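Uncharacterized peroxidase-related protein (Silicibacter sp., PDB 2PFX) is of unknown function but, as a peroxidase-related member of the AhpD-like, carboxymuconolactone decarboxylase family, probably acts as an oxidoreductase. Local coordinates at residues Glu74-Ser82 with Leu106-Tyr114. Residues are numbered along the deposited sequence; the frame is centred on the assembly and turned at random.
Sequences EMIAVVVSS and LGEMLVMNY
L110 packs against M75 with its CD1 methyl and against V78 with CB and the backbone. CD1 of L110 lies 3.5 Å from CG of M75, and the selenomethionine chain, bent at its last torsion (chi3 85°), brings CE round to the same methyl and on to CD2 of L106, which it crosses nearly at right angles. One turn on, V78 lays CG1 over the backbone between L110 and V111, 3.5 Å from C of L110, while also touching V111 CG2. The contact joins helix 70-84 to helix 104-112, with helix 87-101 between them in sequence, in the all-helical AhpD-like fold; the axes of segments 74-82 and 106-112 approach to 8.1 Å at 38°. Beyond the helix end, Y114 directs its side chain toward helix 70-84: CG2 of V79 lies 3.6 Å from CB of Y114, and CG1 of V79 sits over one ring face, offset toward the rim, while the phenol OH bonds to D128. S82, with OG anti to the backbone N (chi1 180°), donates to O of V111 at 2.6 Å, from well above the carbonyl plane. K85 NZ of the second subunit hydrogen-bonds both S82 OG and M112 O. Replacing S82 by alanine removes the hydroxyl, which is likely to leave V111 O without this donor and that lysine without one of its acceptors.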
ATOM      1  N   GLU A  74      20.250   7.610  17.578  1.00  7.83           N
ATOM      2  CA  GLU A  74      18.928   7.794  18.194  1.00 17.48           C
ATOM      3  C   GLU A  74      17.943   8.398  17.198  1.00 20.62           C
ATOM      4  O   GLU A  74      16.756   8.073  17.241  1.00 10.72           O
ATOM      5  CB  GLU A  74      19.012   8.681  19.424  1.00 11.53           C
ATOM      6  CG  GLU A  74      19.555   8.025  20.669  1.00 13.30           C
ATOM      7  CD  GLU A  74      18.744   6.846  21.180  1.00 20.03           C
ATOM      8  OE1 GLU A  74      17.650   6.580  20.644  1.00 12.41           O
ATOM      9  OE2 GLU A  74      19.237   6.198  22.136  1.00 17.73           O
HETATM   10  N   MSE A  75      18.422   9.270  16.317  1.00  8.84           N
HETATM   11  CA  MSE A  75      17.554   9.854  15.296  1.00  6.42           C
HETATM   12  C   MSE A  75      17.037   8.784  14.348  1.00  7.07           C
HETATM   13  O   MSE A  75      15.888   8.762  13.922  1.00  8.51           O
HETATM   14  CB  MSE A  75      18.339  10.959  14.562  1.00 10.61           C
HETATM   15  CG  MSE A  75      18.566  12.182  15.438  1.00 11.04           C
HETATM   16 SE   MSE A  75      19.806  13.391  14.542  0.75 13.85          SE
HETATM   17  CE  MSE A  75      18.369  14.168  13.550  1.00 20.68           C
ATOM     18  N   ILE A  76      17.900   7.845  13.997  1.00  8.27           N
ATOM     19  CA  ILE A  76      17.525   6.759  13.124  1.00  7.72           C
ATOM     20  C   ILE A  76      16.439   5.954  13.821  1.00  8.69           C
ATOM     21  O   ILE A  76      15.415   5.602  13.250  1.00  8.13           O
ATOM     22  CB  ILE A  76      18.717   5.854  12.783  1.00 10.53           C
ATOM     23  CG1 ILE A  76      19.709   6.459  11.791  1.00  9.76           C
ATOM     24  CG2 ILE A  76      18.263   4.507  12.244  1.00 13.60           C
ATOM     25  CD1 ILE A  76      21.032   5.697  11.703  1.00 12.47           C
ATOM     26  N   ALA A  77      16.705   5.708  15.105  1.00 10.10           N
ATOM     27  CA  ALA A  77      15.752   4.896  15.863  1.00  7.37           C
ATOM     28  C   ALA A  77      14.337   5.446  15.823  1.00  9.57           C
ATOM     29  O   ALA A  77      13.352   4.728  15.645  1.00 10.44           O
ATOM     30  CB  ALA A  77      16.228   4.806  17.306  1.00 11.02           C
ATOM     31  N   VAL A  78      14.240   6.749  16.033  1.00 11.21           N
ATOM     32  CA  VAL A  78      12.929   7.409  16.061  1.00 10.82           C
ATOM     33  C   VAL A  78      12.257   7.441  14.712  1.00 10.06           C
ATOM     34  O   VAL A  78      11.046   7.294  14.586  1.00 10.75           O
ATOM     35  CB  VAL A  78      13.060   8.847  16.597  1.00  9.34           C
ATOM     36  CG1 VAL A  78      11.717   9.575  16.535  1.00 14.54           C
ATOM     37  CG2 VAL A  78      13.574   8.801  18.017  1.00  8.05           C
ATOM     38  N   VAL A  79      13.026   7.660  13.651  1.00 12.95           N
ATOM     39  CA  VAL A  79      12.415   7.657  12.317  1.00  6.76           C
ATOM     40  C   VAL A  79      11.892   6.269  11.991  1.00  7.96           C
ATOM     41  O   VAL A  79      10.755   6.087  11.517  1.00 10.89           O
ATOM     42  CB  VAL A  79      13.433   8.168  11.291  1.00 10.47           C
ATOM     43  CG1 VAL A  79      13.004   7.847   9.871  1.00 13.19           C
ATOM     44  CG2 VAL A  79      13.638   9.662  11.499  1.00  8.84           C
ATOM     45  N   VAL A  80      12.666   5.228  12.240  1.00 11.61           N
ATOM     46  CA  VAL A  80      12.172   3.851  12.074  1.00  6.92           C
ATOM     47  C   VAL A  80      10.904   3.660  12.892  1.00  5.95           C
ATOM     48  O   VAL A  80       9.894   3.197  12.361  1.00  9.27           O
ATOM     49  CB  VAL A  80      13.238   2.806  12.445  1.00  8.81           C
ATOM     50  CG1 VAL A  80      12.692   1.390  12.299  1.00  9.01           C
ATOM     51  CG2 VAL A  80      14.473   2.977  11.564  1.00  9.94           C
ATOM     52  N   SER A  81      10.926   4.016  14.175  1.00  7.88           N
ATOM     53  CA  SER A  81       9.776   3.835  15.045  1.00 13.85           C
ATOM     54  C   SER A  81       8.535   4.578  14.612  1.00 11.30           C
ATOM     55  O   SER A  81       7.411   4.171  14.841  1.00  8.57           O
ATOM     56  CB  SER A  81      10.115   4.357  16.447  1.00 13.86           C
ATOM     57  OG  SER A  81      11.285   3.741  16.923  1.00 10.39           O
ATOM     58  N   SER A  82       8.761   5.759  14.017  1.00 10.68           N
ATOM     59  CA  SER A  82       7.633   6.548  13.550  1.00  8.76           C
ATOM     60  C   SER A  82       6.945   5.827  12.400  1.00 12.58           C
ATOM     61  O   SER A  82       5.718   5.746  12.311  1.00 12.72           O
ATOM     62  CB  SER A  82       8.116   7.940  13.120  1.00 11.80           C
ATOM     63  OG  SER A  82       7.041   8.734  12.655  1.00 12.99           O
ATOM     64  N   LEU A 106      13.160  18.985  17.962  1.00 12.24           N
ATOM     65  CA  LEU A 106      13.716  17.994  17.044  1.00 15.18           C
ATOM     66  C   LEU A 106      13.128  16.614  17.341  1.00 11.59           C
ATOM     67  O   LEU A 106      12.769  15.886  16.414  1.00 11.39           O
ATOM     68  CB  LEU A 106      15.235  17.912  17.148  1.00 15.25           C
ATOM     69  CG  LEU A 106      15.928  16.869  16.268  1.00 18.64           C
ATOM     70  CD1 LEU A 106      15.742  17.249  14.811  1.00 20.12           C
ATOM     71  CD2 LEU A 106      17.393  16.722  16.651  1.00 12.77           C
ATOM     72  N   GLY A 107      13.027  16.272  18.628  1.00  8.19           N
ATOM     73  CA  GLY A 107      12.398  14.981  18.938  1.00 12.66           C
ATOM     74  C   GLY A 107      10.993  14.864  18.402  1.00 12.42           C
ATOM     75  O   GLY A 107      10.618  13.795  17.915  1.00 10.16           O
ATOM     76  N   GLU A 108      10.249  15.975  18.476  1.00 10.71           N
ATOM     77  CA  GLU A 108       8.852  15.895  18.046  1.00  8.48           C
ATOM     78  C   GLU A 108       8.757  15.739  16.552  1.00  9.98           C
ATOM     79  O   GLU A 108       7.951  14.987  16.005  1.00 11.03           O
ATOM     80  CB  GLU A 108       8.103  17.137  18.539  1.00 10.38           C
ATOM     81  CG  GLU A 108       8.079  17.225  20.054  1.00  8.36           C
ATOM     82  CD  GLU A 108       7.224  16.117  20.633  1.00 17.48           C
ATOM     83  OE1 GLU A 108       5.989  16.243  20.451  1.00 18.31           O
ATOM     84  OE2 GLU A 108       7.738  15.156  21.244  1.00 16.77           O
HETATM   85  N   MSE A 109       9.611  16.493  15.876  1.00 10.10           N
HETATM   86  CA  MSE A 109       9.674  16.425  14.426  1.00 10.68           C
HETATM   87  C   MSE A 109       9.978  15.017  13.956  1.00  9.01           C
HETATM   88  O   MSE A 109       9.355  14.544  13.019  1.00 11.57           O
HETATM   89  CB  MSE A 109      10.721  17.405  13.872  1.00  7.76           C
HETATM   90  CG  MSE A 109      10.305  18.859  13.949  1.00  6.60           C
HETATM   91 SE   MSE A 109      11.848  19.984  13.576  0.75 12.60          SE
HETATM   92  CE  MSE A 109      10.774  21.433  12.916  1.00 18.83           C
ATOM     93  N   LEU A 110      10.924  14.322  14.575  1.00  9.41           N
ATOM     94  CA  LEU A 110      11.305  12.993  14.107  1.00  9.48           C
ATOM     95  C   LEU A 110      10.208  11.985  14.436  1.00 11.27           C
ATOM     96  O   LEU A 110       9.983  11.039  13.699  1.00 11.57           O
ATOM     97  CB  LEU A 110      12.642  12.567  14.708  1.00 10.16           C
ATOM     98  CG  LEU A 110      13.854  13.456  14.408  1.00 17.26           C
ATOM     99  CD1 LEU A 110      15.167  12.809  14.832  1.00 14.73           C
ATOM    100  CD2 LEU A 110      13.975  13.812  12.935  1.00 15.78           C
ATOM    101  N   VAL A 111       9.536  12.249  15.565  1.00 10.02           N
ATOM    102  CA  VAL A 111       8.461  11.337  15.966  1.00 12.28           C
ATOM    103  C   VAL A 111       7.301  11.429  14.983  1.00 17.14           C
ATOM    104  O   VAL A 111       6.675  10.428  14.607  1.00 10.86           O
ATOM    105  CB  VAL A 111       8.016  11.668  17.399  1.00 11.94           C
ATOM    106  CG1 VAL A 111       6.631  11.111  17.692  1.00 13.88           C
ATOM    107  CG2 VAL A 111       9.030  11.119  18.388  1.00 10.14           C
HETATM  108  N   MSE A 112       7.010  12.647  14.532  1.00 12.11           N
HETATM  109  CA  MSE A 112       5.849  12.956  13.721  1.00  6.67           C
HETATM  110  C   MSE A 112       6.053  12.938  12.225  1.00 10.59           C
HETATM  111  O   MSE A 112       5.317  12.295  11.470  1.00 15.02           O
HETATM  112  CB  MSE A 112       5.332  14.352  14.121  1.00  9.36           C
HETATM  113  CG  MSE A 112       4.892  14.395  15.597  1.00 11.16           C
HETATM  114 SE   MSE A 112       4.576  16.188  16.150  0.75  9.82          SE
HETATM  115  CE  MSE A 112       3.792  15.786  17.856  1.00 12.98           C
ATOM    116  N   ASN A 113       7.020  13.657  11.709  1.00 12.12           N
ATOM    117  CA  ASN A 113       7.295  13.583  10.265  1.00  7.35           C
ATOM    118  C   ASN A 113       8.700  14.127  10.033  1.00 11.49           C
ATOM    119  O   ASN A 113       8.824  15.351  10.017  1.00 11.20           O
ATOM    120  CB  ASN A 113       6.298  14.380   9.452  1.00  8.48           C
ATOM    121  CG  ASN A 113       6.632  14.387   7.965  1.00 17.88           C
ATOM    122  OD1 ASN A 113       7.508  13.667   7.504  1.00 13.03           O
ATOM    123  ND2 ASN A 113       5.936  15.190   7.170  1.00 15.54           N
ATOM    124  N   TYR A 114       9.700  13.267   9.922  1.00  9.04           N
ATOM    125  CA  TYR A 114      11.079  13.733   9.965  1.00 12.31           C
ATOM    126  C   TYR A 114      11.418  14.695   8.834  1.00 16.24           C
ATOM    127  O   TYR A 114      12.382  15.469   8.895  1.00 11.15           O
ATOM    128  CB  TYR A 114      12.025  12.523   9.944  1.00 12.15           C
ATOM    129  CG  TYR A 114      12.242  11.909   8.589  1.00 10.42           C
ATOM    130  CD1 TYR A 114      11.328  11.005   8.069  1.00 14.81           C
ATOM    131  CD2 TYR A 114      13.360  12.236   7.825  1.00 14.09           C
ATOM    132  CE1 TYR A 114      11.520  10.440   6.822  1.00 15.86           C
ATOM    133  CE2 TYR A 114      13.556  11.671   6.579  1.00 13.23           C
ATOM    134  CZ  TYR A 114      12.634  10.776   6.086  1.00 13.69           C
ATOM    135  OH  TYR A 114      12.805  10.192   4.849  1.00 21.15           O
TER